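Local coordinates for hypothetical protein (Bacteroides fragilis, PDB 4JJA), which is of unproven function but probably acts as an exo-beta-N-acetylmuramidase, releasing N-acetylmuramic acid from peptidoglycan, at residues A[100-105]-A[128-133]; A[107-112]-A[174-179]; A[122-127]-A[181-186]. All blocks are in the same frame, centred on the assembly; numbering follows the deposited sequence.

In the fold
Contacts 1 and 2 are buried, whereas contact 3 is only partly so. Contact 1 is apolar, setting Cys130 of helix 119-132 on strand 104-107 and the loop leading into it. Contact 2 lies past the carboxyl end of the same strand, where aliphatic packing is joined by a water bridge and a capping box at the start of helix 176-185. In contact 3, helices 119-132 and 176-185 meet through valines, a selenomethionine and an amide. Helix 119-132 thus serves contacts 1 and 3, which touch through Leu105 and Leu126, while helix 176-185 serves contacts 2 and 3, joined where Met123 reaches the carbonyl of Leu176.

Contact 1: A[100-105]-A[128-133]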
loop_
_atom_site.group_PDB
_atom_site.type_symbol
_atom_site.label_atom_id
_atom_site.label_comp_id
_atom_site.label_asym_id
_atom_site.label_seq_id
_atom_site.Cartn_x
_atom_site.Cartn_y
_atom_site.Cartn_z
ATOM N N LYS A 100 0.118 21.283 17.647
ATOM C CA LYS A 100 -0.681 22.212 18.453
ATOM C C LYS A 100 -1.809 22.904 17.710
ATOM O O LYS A 100 -2.701 23.458 18.354
ATOM C CB LYS A 100 0.213 23.228 19.145
ATOM C CG LYS A 100 1.053 22.583 20.198
ATOM C CD LYS A 100 1.996 23.552 20.835
ATOM C CE LYS A 100 2.545 23.023 22.131
ATOM N NZ LYS A 100 3.318 24.072 22.781
ATOM N N LYS A 101 -1.771 22.867 16.397
ATOM C CA LYS A 101 -2.688 23.624 15.572
ATOM C C LYS A 101 -4.055 22.955 15.417
ATOM O O LYS A 101 -4.999 23.617 14.985
ATOM C CB LYS A 101 -2.099 23.884 14.204
ATOM C CG LYS A 101 -0.821 24.712 14.258
ATOM C CD LYS A 101 -0.245 24.971 12.869
ATOM C CE LYS A 101 1.145 25.663 12.959
ATOM N NZ LYS A 101 1.032 27.059 13.422
ATOM N N PHE A 102 -4.145 21.667 15.699
ATOM C CA PHE A 102 -5.398 20.934 15.451
ATOM C C PHE A 102 -5.830 20.081 16.612
ATOM O O PHE A 102 -5.035 19.718 17.469
ATOM C CB PHE A 102 -5.308 20.070 14.172
ATOM C CG PHE A 102 -4.314 18.931 14.226
ATOM C CD1 PHE A 102 -3.005 19.136 13.841
ATOM C CD2 PHE A 102 -4.695 17.661 14.639
ATOM C CE1 PHE A 102 -2.068 18.094 13.852
ATOM C CE2 PHE A 102 -3.786 16.604 14.642
ATOM C CZ PHE A 102 -2.464 16.819 14.259
ATOM N N ASP A 103 -7.119 19.736 16.613
ATOM C CA ASP A 103 -7.735 18.884 17.620
ATOM C C ASP A 103 -7.908 17.436 17.125
ATOM O O ASP A 103 -7.840 16.499 17.890
ATOM C CB ASP A 103 -9.158 19.431 17.957
ATOM C CG ASP A 103 -9.140 20.821 18.547
ATOM O OD1 ASP A 103 -8.434 20.994 19.564
ATOM O OD2 ASP A 103 -9.782 21.765 17.982
ATOM N N ILE A 104 -8.154 17.270 15.834
ATOM C CA ILE A 104 -8.491 15.975 15.270
ATOM C C ILE A 104 -7.811 15.851 13.923
ATOM O O ILE A 104 -7.755 16.791 13.165
ATOM C CB ILE A 104 -10.015 15.763 15.182
ATOM C CG1 ILE A 104 -10.370 14.328 14.768
ATOM C CG2 ILE A 104 -10.649 16.785 14.298
ATOM C CD1 ILE A 104 -11.791 13.922 15.222
ATOM N N LEU A 105 -7.211 14.687 13.671
ATOM C CA LEU A 105 -6.624 14.354 12.386
ATOM C C LEU A 105 -7.514 13.337 11.688
ATOM O O LEU A 105 -7.845 12.285 12.273
ATOM C CB LEU A 105 -5.271 13.731 12.599
ATOM C CG LEU A 105 -4.582 13.208 11.344
ATOM C CD1 LEU A 105 -4.238 14.306 10.382
ATOM C CD2 LEU A 105 -3.295 12.446 11.772
ATOM N N ASP A 128 1.553 7.802 16.333
ATOM C CA ASP A 128 2.510 7.998 17.439
ATOM C C ASP A 128 2.487 9.467 17.945
ATOM O O ASP A 128 2.387 9.714 19.136
ATOM C CB ASP A 128 3.882 7.614 16.963
ATOM C CG ASP A 128 4.908 7.564 18.077
ATOM O OD1 ASP A 128 4.591 6.965 19.124
ATOM O OD2 ASP A 128 6.033 8.000 17.793
ATOM N N ALA A 129 2.481 10.387 16.994
ATOM C CA ALA A 129 2.451 11.817 17.309
ATOM C C ALA A 129 1.142 12.173 17.979
ATOM O O ALA A 129 1.102 12.896 18.970
ATOM C CB ALA A 129 2.697 12.639 16.082
ATOM N N CYS A 130 0.032 11.707 17.425
ATOM C CA CYS A 130 -1.260 11.991 18.017
ATOM C C CYS A 130 -1.393 11.411 19.422
ATOM O O CYS A 130 -1.961 12.063 20.314
ATOM C CB CYS A 130 -2.380 11.532 17.078
ATOM S SG CYS A 130 -2.651 12.574 15.599
ATOM N N ALA A 131 -0.797 10.252 19.641
ATOM C CA ALA A 131 -0.815 9.618 20.942
ATOM C C ALA A 131 -0.056 10.513 21.924
ATOM O O ALA A 131 -0.558 10.796 23.021
ATOM C CB ALA A 131 -0.177 8.211 20.924
ATOM N N GLU A 132 1.131 10.963 21.511
ATOM C CA GLU A 132 2.021 11.743 22.410
ATOM C C GLU A 132 1.328 13.068 22.765
ATOM O O GLU A 132 1.458 13.571 23.899
ATOM C CB GLU A 132 3.365 11.969 21.694
ATOM C CG GLU A 132 4.472 12.663 22.529
ATOM C CD GLU A 132 5.784 12.871 21.770
ATOM O OE1 GLU A 132 5.947 12.385 20.616
ATOM O OE2 GLU A 132 6.666 13.567 22.339
ATOM N N TYR A 133 0.635 13.681 21.809
ATOM C CA TYR A 133 0.010 15.001 21.974
ATOM C C TYR A 133 -1.482 14.978 22.317
ATOM O O TYR A 133 -2.142 16.016 22.309
ATOM C CB TYR A 133 0.267 15.870 20.726
ATOM C CG TYR A 133 1.681 16.353 20.633
ATOM C CD1 TYR A 133 2.680 15.567 20.107
ATOM C CD2 TYR A 133 2.029 17.611 21.152
ATOM C CE1 TYR A 133 3.993 16.003 20.041
ATOM C CE2 TYR A 133 3.349 18.065 21.100
ATOM C CZ TYR A 133 4.324 17.252 20.551
ATOM O OH TYR A 133 5.634 17.684 20.489
#
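Cys130 supplies the single side chain by which segment 128-133 touches segment 100-105, and the contact is wholly apolar. Its sulfur is received by two hydrophobic residues, Leu105 and Phe102, and all three are buried. At Leu105 the sulfur comes end-on to the flank of the leucine: Cys130 SG lies 3.9 Å from the branch methyl Leu105 CD2 and 4.1 Å from Leu105 CB. The cysteine torsion, chi1 -74°, sets SG trans to its own carbonyl carbon and directs it from the helix to the strand. The aromatic part of the contact is looser. Cys130 SG comes to the rim of the Phe102 ring, near the ring plane, with Phe102 CE2 4.3 Å away, so the sulfur meets an edge and not a face. Segment 128-133 bonds along its helix, as with Tyr133 N to Ala129 O at 3.0 Å, whereas Leu105 pairs its backbone with Lys136 and Leu138 of the next strand. The arrangement is that of a beta-alpha-beta unit, in which strand 104-107 leads through helix 119-132 to the parallel strand 136-140. Ile137 of that second strand touches both Leu105 and Cys130, Ala26 of strand 24-28 backs Phe102 and Leu105, and Met99 of helix 96-99 packs on Cys130.

Contact 2: A[107-112]-A[174-179]; sequences VDIQDV and MTLGEL
Leu176, in the first turn of its helix, packs against Ile109 and Asp111 of the loop that follows strand 104-107. The apolar pair is Ile109 with Leu176: Leu176 CD1 presses on the branch methyl Ile109 CG2 at 3.5 Å, a tight carbon contact. Asp111 adds van der Waals contact through its methylene and carboxylate, Asp111 CB meeting the branch point Leu176 CG at 4.0 Å and Asp111 CG lying 4.1 Å from Leu176 CD2. Asp111 has chi1 -178°, CG trans to the backbone N, which carries the carboxylate past the leucine toward a water. That water donates both its bonds, to Asp111 OD2 at 2.7 Å and to Met174 O at 2.9 Å, linking the segments. Helix 176-185 begins here with a capping box: Thr175, the N-cap, accepts from Glu178 N through OG1 at 3.1 Å, and Thr175 N returns a bond to Glu178 OE1, meeting it on the anti side and 21° out of the carboxylate plane. Asp141, just past strand 136-140, reinforces this helix start by bonding Thr175 OG1 and Gly177 N. Within the loop, Gln110 NE2 donates to Asp111 O of the next residue, on a lone pair, and to Pro143 O.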
loop_
_atom_site.group_PDB
_atom_site.type_symbol
_atom_site.label_atom_id
_atom_site.label_comp_id
_atom_site.label_asym_id
_atom_site.label_seq_id
_atom_site.Cartn_x
_atom_site.Cartn_y
_atom_site.Cartn_z
ATOM N N VAL A 107 -7.782 10.651 8.639
ATOM C CA VAL A 107 -7.142 9.842 7.617
ATOM C C VAL A 107 -8.186 9.479 6.545
ATOM O O VAL A 107 -9.233 8.918 6.839
ATOM C CB VAL A 107 -6.571 8.561 8.225
ATOM C CG1 VAL A 107 -6.060 7.593 7.115
ATOM C CG2 VAL A 107 -5.508 8.864 9.298
ATOM N N ASP A 108 -7.886 9.830 5.301
ATOM C CA ASP A 108 -8.753 9.462 4.170
ATOM C C ASP A 108 -7.889 9.276 2.945
ATOM O O ASP A 108 -7.586 10.235 2.256
ATOM C CB ASP A 108 -9.882 10.480 3.898
ATOM C CG ASP A 108 -10.887 9.974 2.838
ATOM O OD1 ASP A 108 -11.190 8.727 2.783
ATOM O OD2 ASP A 108 -11.380 10.817 2.018
ATOM N N ILE A 109 -7.515 8.034 2.668
ATOM C CA ILE A 109 -6.530 7.806 1.635
ATOM C C ILE A 109 -6.703 6.408 1.124
ATOM O O ILE A 109 -7.020 5.509 1.911
ATOM C CB ILE A 109 -5.083 8.073 2.158
ATOM C CG1 ILE A 109 -4.075 8.245 1.004
ATOM C CG2 ILE A 109 -4.618 7.031 3.205
ATOM C CD1 ILE A 109 -2.746 8.803 1.488
ATOM N N GLN A 110 -6.471 6.224 -0.172
ATOM C CA GLN A 110 -6.651 4.907 -0.818
ATOM C C GLN A 110 -5.330 4.143 -0.866
ATOM O O GLN A 110 -4.388 4.543 -1.561
ATOM C CB GLN A 110 -7.233 5.061 -2.227
ATOM C CG GLN A 110 -7.497 3.729 -2.904
ATOM C CD GLN A 110 -8.535 2.902 -2.155
ATOM O OE1 GLN A 110 -9.691 3.295 -2.062
ATOM N NE2 GLN A 110 -8.124 1.765 -1.611
ATOM N N ASP A 111 -5.310 2.982 -0.185
ATOM C CA ASP A 111 -4.194 2.078 -0.075
ATOM C C ASP A 111 -4.343 0.906 -1.069
ATOM O O ASP A 111 -5.425 0.688 -1.624
ATOM C CB ASP A 111 -4.199 1.513 1.395
ATOM C CG ASP A 111 -3.077 0.606 1.669
ATOM O OD1 ASP A 111 -1.941 0.957 1.307
ATOM O OD2 ASP A 111 -3.333 -0.505 2.219
ATOM N N VAL A 112 -3.304 0.067 -1.214
ATOM C CA VAL A 112 -3.378 -1.129 -2.068
ATOM C C VAL A 112 -3.137 -2.455 -1.356
ATOM O O VAL A 112 -3.186 -3.494 -1.974
ATOM C CB VAL A 112 -2.479 -1.002 -3.313
ATOM C CG1 VAL A 112 -2.868 0.252 -4.137
ATOM C CG2 VAL A 112 -1.046 -0.937 -2.932
HETATM N N MSE A 174 -5.935 -6.150 5.229
HETATM C CA MSE A 174 -6.668 -5.288 6.134
HETATM C C MSE A 174 -6.859 -3.903 5.543
HETATM O O MSE A 174 -6.063 -3.423 4.763
HETATM C CB MSE A 174 -5.914 -5.122 7.461
HETATM C CG MSE A 174 -5.668 -6.476 8.118
HETATM SE SE MSE A 174 -4.615 -6.445 9.755
HETATM C CE MSE A 174 -5.969 -5.887 10.861
ATOM N N THR A 175 -7.965 -3.273 5.905
ATOM C CA THR A 175 -8.103 -1.857 5.619
ATOM C C THR A 175 -7.205 -1.011 6.533
ATOM O O THR A 175 -6.745 -1.514 7.558
ATOM C CB THR A 175 -9.546 -1.368 5.747
ATOM O OG1 THR A 175 -9.926 -1.342 7.130
ATOM C CG2 THR A 175 -10.484 -2.151 4.873
ATOM N N LEU A 176 -6.983 0.252 6.189
ATOM C CA LEU A 176 -6.168 1.092 7.063
ATOM C C LEU A 176 -6.839 1.261 8.410
ATOM O O LEU A 176 -6.142 1.331 9.432
ATOM C CB LEU A 176 -5.847 2.417 6.440
ATOM C CG LEU A 176 -4.949 2.462 5.216
ATOM C CD1 LEU A 176 -4.849 3.918 4.676
ATOM C CD2 LEU A 176 -3.590 1.910 5.546
ATOM N N GLY A 177 -8.173 1.282 8.489
ATOM C CA GLY A 177 -8.853 1.350 9.760
ATOM C C GLY A 177 -8.611 0.129 10.613
ATOM O O GLY A 177 -8.354 0.221 11.800
ATOM N N GLU A 178 -8.736 -1.043 10.008
ATOM C CA GLU A 178 -8.449 -2.283 10.740
ATOM C C GLU A 178 -7.029 -2.315 11.232
ATOM O O GLU A 178 -6.757 -2.701 12.370
ATOM C CB GLU A 178 -8.749 -3.473 9.831
ATOM C CG GLU A 178 -10.241 -3.647 9.432
ATOM C CD GLU A 178 -10.495 -4.763 8.447
ATOM O OE1 GLU A 178 -9.667 -4.928 7.511
ATOM O OE2 GLU A 178 -11.511 -5.506 8.604
ATOM N N LEU A 179 -6.088 -1.968 10.352
ATOM C CA LEU A 179 -4.696 -1.974 10.697
ATOM C C LEU A 179 -4.412 -1.011 11.833
ATOM O O LEU A 179 -3.631 -1.327 12.726
ATOM C CB LEU A 179 -3.838 -1.666 9.465
ATOM C CG LEU A 179 -2.352 -1.799 9.626
ATOM C CD1 LEU A 179 -1.950 -3.209 10.113
ATOM C CD2 LEU A 179 -1.659 -1.510 8.286
HETATM O O HOH W 1 -5.885 -1.176 2.916
#

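Contact 3: A[122-127]-A[181-186]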
loop_
_atom_site.group_PDB
_atom_site.type_symbol
_atom_site.label_atom_id
_atom_site.label_comp_id
_atom_site.label_asym_id
_atom_site.label_seq_id
_atom_site.Cartn_x
_atom_site.Cartn_y
_atom_site.Cartn_z
ATOM N N SER A 122 3.414 6.019 7.229
ATOM C CA SER A 122 3.101 7.417 7.537
ATOM C C SER A 122 1.981 7.484 8.583
ATOM O O SER A 122 1.996 8.314 9.466
ATOM C CB SER A 122 2.717 8.187 6.275
ATOM O OG SER A 122 3.808 8.304 5.393
HETATM N N MSE A 123 0.971 6.634 8.438
HETATM C CA MSE A 123 -0.138 6.632 9.356
HETATM C C MSE A 123 0.335 6.266 10.762
HETATM O O MSE A 123 -0.075 6.893 11.712
HETATM C CB MSE A 123 -1.185 5.614 8.900
HETATM C CG MSE A 123 -2.420 5.575 9.811
HETATM SE SE MSE A 123 -3.781 4.373 9.296
HETATM C CE MSE A 123 -2.883 2.770 9.783
ATOM N N VAL A 124 1.211 5.267 10.882
ATOM C CA VAL A 124 1.754 4.877 12.182
ATOM C C VAL A 124 2.538 6.032 12.824
ATOM O O VAL A 124 2.417 6.253 14.042
ATOM C CB VAL A 124 2.614 3.601 12.109
ATOM C CG1 VAL A 124 3.376 3.362 13.403
ATOM C CG2 VAL A 124 1.726 2.439 11.781
ATOM N N ARG A 125 3.305 6.767 12.018
ATOM C CA ARG A 125 4.030 7.971 12.475
ATOM C C ARG A 125 3.049 8.994 13.067
ATOM O O ARG A 125 3.268 9.590 14.123
ATOM C CB ARG A 125 4.792 8.583 11.278
ATOM C CG ARG A 125 5.834 9.654 11.601
ATOM C CD ARG A 125 7.235 9.008 11.683
ATOM N NE ARG A 125 7.829 8.843 10.360
ATOM C CZ ARG A 125 8.488 7.759 9.947
ATOM N NH1 ARG A 125 8.638 6.715 10.756
ATOM N NH2 ARG A 125 8.987 7.717 8.719
ATOM N N LEU A 126 1.953 9.227 12.349
ATOM C CA LEU A 126 0.960 10.173 12.791
ATOM C C LEU A 126 0.209 9.679 14.029
ATOM O O LEU A 126 -0.110 10.487 14.917
ATOM C CB LEU A 126 0.005 10.433 11.649
ATOM C CG LEU A 126 0.595 11.263 10.508
ATOM C CD1 LEU A 126 -0.328 11.188 9.294
ATOM C CD2 LEU A 126 0.791 12.727 10.979
HETATM N N MSE A 127 -0.038 8.377 14.121
HETATM C CA MSE A 127 -0.640 7.817 15.324
HETATM C C MSE A 127 0.259 8.025 16.530
HETATM O O MSE A 127 -0.226 8.320 17.624
HETATM C CB MSE A 127 -0.918 6.320 15.154
HETATM C CG MSE A 127 -2.079 6.035 14.212
HETATM SE SE MSE A 127 -2.287 4.127 13.899
HETATM C CE MSE A 127 -2.891 3.659 15.650
ATOM N N LEU A 181 -6.395 -0.156 14.251
ATOM C CA LEU A 181 -6.850 -0.804 15.466
ATOM C C LEU A 181 -5.853 -1.848 15.961
ATOM O O LEU A 181 -5.614 -1.985 17.179
ATOM C CB LEU A 181 -8.255 -1.396 15.273
ATOM C CG LEU A 181 -9.385 -0.395 14.953
ATOM C CD1 LEU A 181 -10.714 -1.098 14.667
ATOM C CD2 LEU A 181 -9.547 0.662 16.070
HETATM N N MSE A 182 -5.288 -2.609 15.033
HETATM C CA MSE A 182 -4.276 -3.604 15.376
HETATM C C MSE A 182 -3.010 -2.982 15.898
HETATM O O MSE A 182 -2.425 -3.482 16.865
HETATM C CB MSE A 182 -4.002 -4.529 14.196
HETATM C CG MSE A 182 -3.043 -5.643 14.520
HETATM SE SE MSE A 182 -3.044 -6.940 13.046
HETATM C CE MSE A 182 -2.383 -8.466 14.081
ATOM N N VAL A 183 -2.543 -1.894 15.296
ATOM C CA VAL A 183 -1.374 -1.189 15.796
ATOM C C VAL A 183 -1.565 -0.773 17.252
ATOM O O VAL A 183 -0.650 -0.947 18.054
ATOM C CB VAL A 183 -1.115 0.047 14.894
ATOM C CG1 VAL A 183 -0.183 1.046 15.550
ATOM C CG2 VAL A 183 -0.623 -0.414 13.514
ATOM N N ASN A 184 -2.751 -0.301 17.604
ATOM C CA ASN A 184 -3.036 0.026 18.990
ATOM C C ASN A 184 -2.999 -1.233 19.821
ATOM O O ASN A 184 -2.285 -1.254 20.833
ATOM C CB ASN A 184 -4.377 0.741 19.129
ATOM C CG ASN A 184 -4.282 2.247 18.970
ATOM O OD1 ASN A 184 -3.227 2.878 19.114
ATOM N ND2 ASN A 184 -5.434 2.842 18.683
ATOM N N GLY A 185 -3.818 -2.228 19.471
ATOM C CA GLY A 185 -4.024 -3.373 20.360
ATOM C C GLY A 185 -2.803 -4.230 20.566
ATOM O O GLY A 185 -2.643 -4.812 21.641
ATOM N N GLU A 186 -1.958 -4.313 19.546
ATOM C CA GLU A 186 -0.735 -5.088 19.610
ATOM C C GLU A 186 0.469 -4.292 20.096
ATOM O O GLU A 186 1.563 -4.845 20.167
ATOM C CB GLU A 186 -0.445 -5.736 18.231
ATOM C CG GLU A 186 -1.501 -6.660 17.756
ATOM C CD GLU A 186 -1.752 -7.870 18.653
ATOM O OE1 GLU A 186 -0.829 -8.664 18.839
ATOM O OE2 GLU A 186 -2.883 -8.023 19.159
#
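Met127, a selenomethionine, reaches from one helix to the other and ends against both Val183 and Asn184. Its chain leaves the helix with CG anti to the carbonyl carbon, runs extended through chi2 at 175°, then turns about the CG-SE bond, chi3 69°, which swings the terminal methyl onto segment 181-186. There Met127 CE rests 3.8 Å from Val183 CG1, the methyl trans to the valine's backbone N, and Met127 SE follows at 4.1 Å from the same Val183 CG1. The other valine branch turns to a different neighbour: Val183 CG2 meets Val124 CG2 at 4.1 Å, methyl to methyl. The two branches of Val183 are shared between residues one turn apart on helix 119-132. The amide of Asn184 meets the same selenomethionine methyl, Met127 CE lying 3.6 Å from Asn184 OD1. This is van der Waals contact; the amide's polar engagement lies outside the pair, ND2 donating to Cys195 O. The short helical segments have axes 11.3 Å apart at closest approach, inclined at 50°. Within the fold, helix 119-132 turns Leu126 to Phe28 of the central sheet, and helix 176-185 packs against helix 119-132, its Met182 meeting helix 352-362 and its Ala180 touching Met123 and Met127.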